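Local atomic coordinates of 3-deoxy-D-manno-octulosonate 8-phosphate phosphatase KdsC (Haemophilus influenzae Rd, PDB entry 1K1E), a protein that hydrolyses 3-deoxy-D-manno-octulosonate 8-phosphate to KDO and inorganic phosphate, a step of lipopolysaccharide biosynthesis that uses magnesium as cofactor. Residues Thr102-Asp107 with Cys118-Val124; Val54-Ser58 with Ala87-Leu91. One frame throughout, in Å; residues are numbered along the deposited sequence.

Starting from the N terminus, strand 10-14 is laid down first, and the two contacts later build out from either side of it. Contact 2 comes next: the chain leaves strand 53-58, passes through helix 63-72 and strand 76-79, and closes its loop when helix 84-95 packs back over the strand it left. Contact 1 then opens and closes a much shorter loop, strand 102-106 to strand 120-123 through helix 112-117. The loops stand in series, neither nesting nor crossing. Both contacts belong to the same parallel sheet, and they touch where Tyr104 CE1 meets Leu57 CD1 at 3.7 Å; the mercury ion also bridges them, through Cys88 and Cys118.

Contact 1. Residues Thr102-Asp107 with Cys118-Val124; sequences TAYIGD and CGTSFAV. With HG (mercury (II) ion), chain N; CO (cobalt (II) ion), chain M.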
# COMPACT_ATOMS: atom_id res chain seq x y z
N THR A 102 12.50 30.10 -0.85
CA THR A 102 12.53 28.63 -0.88
C THR A 102 11.45 28.02 -0.01
O THR A 102 11.12 28.58 1.04
CB THR A 102 13.84 28.17 -0.32
OG1 THR A 102 14.91 28.77 -1.07
CG2 THR A 102 13.97 26.65 -0.40
N ALA A 103 10.89 26.89 -0.43
CA ALA A 103 9.87 26.21 0.37
C ALA A 103 10.38 24.80 0.59
O ALA A 103 11.06 24.28 -0.26
CB ALA A 103 8.53 26.14 -0.35
N TYR A 104 10.02 24.18 1.72
CA TYR A 104 10.49 22.84 2.07
C TYR A 104 9.28 21.99 2.41
O TYR A 104 8.31 22.50 2.93
CB TYR A 104 11.32 22.87 3.35
CG TYR A 104 12.04 21.60 3.67
CD1 TYR A 104 13.31 21.30 3.14
CD2 TYR A 104 11.43 20.60 4.47
CE1 TYR A 104 13.95 20.07 3.38
CE2 TYR A 104 12.06 19.43 4.71
CZ TYR A 104 13.29 19.14 4.18
OH TYR A 104 13.88 17.93 4.46
N ILE A 105 9.37 20.69 2.15
CA ILE A 105 8.25 19.82 2.51
C ILE A 105 8.85 18.62 3.21
O ILE A 105 9.74 17.96 2.67
CB ILE A 105 7.37 19.41 1.25
CG1 ILE A 105 6.27 18.39 1.71
CG2 ILE A 105 8.26 18.99 0.02
CD1 ILE A 105 5.23 18.12 0.55
N GLY A 106 8.37 18.31 4.42
CA GLY A 106 8.99 17.23 5.17
C GLY A 106 7.93 16.50 5.96
O GLY A 106 6.73 16.86 5.89
N ASP A 107 8.37 15.47 6.65
CA ASP A 107 7.40 14.65 7.44
C ASP A 107 7.86 14.31 8.86
O ASP A 107 7.06 13.74 9.60
CB ASP A 107 7.14 13.31 6.78
CG ASP A 107 8.36 12.38 6.82
OD1 ASP A 107 8.27 11.21 7.23
OD2 ASP A 107 9.45 12.83 6.43
N CYS A 118 14.15 27.26 5.76
CA CYS A 118 13.39 27.77 4.58
C CYS A 118 12.39 28.88 4.93
O CYS A 118 11.98 29.01 6.06
CB CYS A 118 12.61 26.66 3.87
SG CYS A 118 13.55 25.66 2.69
N GLY A 119 12.00 29.64 3.92
CA GLY A 119 11.05 30.72 4.13
C GLY A 119 9.63 30.21 4.29
O GLY A 119 8.87 30.81 5.02
N THR A 120 9.29 29.11 3.65
CA THR A 120 7.94 28.53 3.70
C THR A 120 8.12 27.04 3.92
O THR A 120 9.07 26.45 3.40
CB THR A 120 7.23 28.73 2.32
OG1 THR A 120 7.12 30.14 2.07
CG2 THR A 120 5.87 28.09 2.28
N SER A 121 7.23 26.42 4.69
CA SER A 121 7.36 24.99 4.95
C SER A 121 5.98 24.33 4.94
O SER A 121 4.99 24.90 5.38
CB SER A 121 8.00 24.79 6.33
OG SER A 121 7.28 25.53 7.30
N PHE A 122 5.98 23.07 4.50
CA PHE A 122 4.81 22.23 4.38
C PHE A 122 5.05 20.89 5.04
O PHE A 122 6.15 20.35 4.96
CB PHE A 122 4.56 21.91 2.92
CG PHE A 122 4.16 23.12 2.09
CD1 PHE A 122 5.14 23.97 1.58
CD2 PHE A 122 2.84 23.38 1.78
CE1 PHE A 122 4.82 25.04 0.79
CE2 PHE A 122 2.49 24.49 0.96
CZ PHE A 122 3.50 25.32 0.47
N ALA A 123 4.00 20.36 5.67
CA ALA A 123 4.13 19.02 6.25
C ALA A 123 3.08 18.18 5.59
O ALA A 123 1.96 18.67 5.33
CB ALA A 123 3.88 19.07 7.80
N VAL A 124 3.42 16.93 5.31
CA VAL A 124 2.47 15.95 4.77
C VAL A 124 1.43 15.63 5.83
O VAL A 124 1.68 15.80 7.05
CB VAL A 124 3.17 14.64 4.28
CG1 VAL A 124 4.10 14.98 3.13
CG2 VAL A 124 3.98 13.98 5.43
HG HG N . 15.07 24.42 3.82
CO CO M . 11.18 11.98 5.80
O HOH W 1 9.20 30.99 0.91
O HOH W 2 10.81 10.31 7.01
O HOH W 3 13.05 11.24 4.93
O HOH W 4 12.33 13.08 7.21
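Thr102 O receives the amide of Thr120 at 3.2 Å from Thr120 N, and a weak bond from Gly119 N reaches the same oxygen. From there the strands run parallel and in register. Tyr104 N gives to Thr120 O (3.0 Å), while Tyr104 O lies 2.9 Å from Phe122 N. Gly106 N donates to Phe122 O (3.1 Å), and a weak bond from Val124 N to Gly106 O ends the series. The backbone of Ala103 and Ile105 is turned the other way, onto strand 10-14. This is the beta-alpha-beta crossover through helix 112-117, in the parallel sheet of the HAD-type core, with strand 10-14 on the far side of strand 102-106.

Phe122 brings its ring edge in plane to Tyr104 O, with CE1 near Ala103 CB; Phe122, Ile105 and Val124 pack on helix 147-158. On the other face Tyr104 CB sits 3.6 Å from Cys118 SG. CG of Tyr104 is anti to the backbone N (chi1 -170°), and the ring leads on to a hydroxyl bonded to Asp111.

Cys118 SG binds mercury at 2.3 Å, beside Ala114 O and Cys88 SG. Just past the strand end, Asp107 OD2 binds cobalt at 2.0 Å, with Asp14, Asp16 and three waters completing the shell. Asp107 OD1 accepts from water 2 (2.7 Å), itself a cobalt ligand, and pairs with Arg39 of the second subunit. With one carboxylate oxygen taken by the metal and the other by that water and the arginine, the rotation of the group is fixed.

Contact 2. Residues Val54-Ser58 with Ala87-Leu91; sequences VAVLS and ACFDL. With HG (mercury (II) ion), chain N.
Ala87 O accepts the amide of Leu91 one helical turn on, 2.9 Å from Leu91 N, and this bond sets the spacing of the two residues that meet the strand. Across the gap to residues 54-58 there is no polar bond at all: the packing is almost wholly apolar, mostly carbon on carbon. Leu57 is the strand's main contributor. The Leu57 CD2 methyl presses on Ala87 CB at 3.4 Å, tighter than ordinary van der Waals contact. Its chi1 is -144°, away from the staggered positions, consistent with some strain where CD2 meets Ala87 CB. Leu57 CG also lies 3.9 Å from Leu91 CD1, the two leucines meeting at a slant. The same Leu91 CD1 methyl reaches Ala55 CB at 4.0 Å, and is thereby seated between two residues that point off the same side of the strand.

Helix 84-95 belongs to the crossover from strand 76-79 to strand 102-106 in the Rossmann-like HAD core. Where it passes over strand 53-58, the axes of residues 87-91 and 54-58 come within 9.9 Å and run nearly against each other, at 155°. Strand 53-58 spends its own backbone bonds within the sheet, where Ala55 joins Val11 and Thr13 while Val56 joins Leu76 and Phe78.

Cys88 CB points away from the strand, yet Cys88 SG sits beside the backbone N (chi1 -66°) and comes within 4.4 Å of Leu57 CD1. Cys88 SG binds the mercury ion at 2.4 Å; Cys118 SG and Ala114 O supply the other ligands. The side chain of Leu57 also lies about 4 Å, between nearest atoms, from that of Lys84, which probably binds substrate, as inferred from relatives.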
# COMPACT_ATOMS: atom_id res chain seq x y z
N VAL A 54 13.64 22.54 -8.42
CA VAL A 54 13.32 21.56 -7.39
C VAL A 54 14.60 20.84 -6.94
O VAL A 54 15.44 20.48 -7.75
CB VAL A 54 12.29 20.55 -7.89
CG1 VAL A 54 12.07 19.48 -6.83
CG2 VAL A 54 10.96 21.32 -8.30
N ALA A 55 14.76 20.65 -5.64
CA ALA A 55 15.91 19.92 -5.09
C ALA A 55 15.40 18.82 -4.15
O ALA A 55 14.30 18.93 -3.58
CB ALA A 55 16.85 20.86 -4.32
N VAL A 56 16.21 17.76 -4.03
CA VAL A 56 15.90 16.62 -3.16
C VAL A 56 16.95 16.61 -2.05
O VAL A 56 18.13 16.79 -2.30
CB VAL A 56 15.98 15.32 -3.99
CG1 VAL A 56 15.97 14.06 -3.07
CG2 VAL A 56 14.86 15.33 -5.03
N LEU A 57 16.50 16.35 -0.82
CA LEU A 57 17.38 16.33 0.34
C LEU A 57 17.03 15.03 1.05
O LEU A 57 15.89 14.81 1.36
CB LEU A 57 17.04 17.53 1.22
CG LEU A 57 18.13 18.28 1.99
CD1 LEU A 57 17.46 18.92 3.16
CD2 LEU A 57 19.26 17.39 2.48
N SER A 58 17.98 14.14 1.25
CA SER A 58 17.66 12.90 1.95
C SER A 58 18.87 12.52 2.79
O SER A 58 20.01 12.75 2.37
CB SER A 58 17.40 11.76 0.94
OG SER A 58 17.19 10.55 1.63
N ALA A 87 22.29 21.78 4.69
CA ALA A 87 22.03 21.26 3.36
C ALA A 87 21.09 22.24 2.71
O ALA A 87 21.22 22.52 1.51
CB ALA A 87 21.36 19.85 3.36
N CYS A 88 20.13 22.79 3.47
CA CYS A 88 19.22 23.75 2.87
C CYS A 88 19.97 24.93 2.30
O CYS A 88 19.75 25.31 1.16
CB CYS A 88 18.16 24.38 3.83
SG CYS A 88 16.97 23.09 4.40
N PHE A 89 20.82 25.55 3.11
CA PHE A 89 21.48 26.73 2.55
C PHE A 89 22.39 26.45 1.37
O PHE A 89 22.52 27.30 0.45
CB PHE A 89 22.21 27.42 3.68
CG PHE A 89 21.26 27.86 4.78
CD1 PHE A 89 20.31 28.84 4.53
CD2 PHE A 89 21.33 27.31 6.06
CE1 PHE A 89 19.45 29.29 5.54
CE2 PHE A 89 20.48 27.76 7.07
CZ PHE A 89 19.54 28.74 6.82
N ASP A 90 22.99 25.27 1.39
CA ASP A 90 23.89 24.85 0.31
C ASP A 90 23.08 24.70 -0.96
O ASP A 90 23.53 25.13 -2.02
CB ASP A 90 24.57 23.55 0.65
CG ASP A 90 25.64 23.69 1.71
OD1 ASP A 90 26.10 22.62 2.26
OD2 ASP A 90 26.01 24.86 1.97
N LEU A 91 21.89 24.10 -0.85
CA LEU A 91 21.06 23.91 -2.05
C LEU A 91 20.54 25.26 -2.53
O LEU A 91 20.40 25.52 -3.73
CB LEU A 91 19.90 22.95 -1.73
CG LEU A 91 20.31 21.48 -1.56
CD1 LEU A 91 19.09 20.66 -0.99
CD2 LEU A 91 20.77 20.89 -2.98
HG HG N . 15.07 24.42 3.82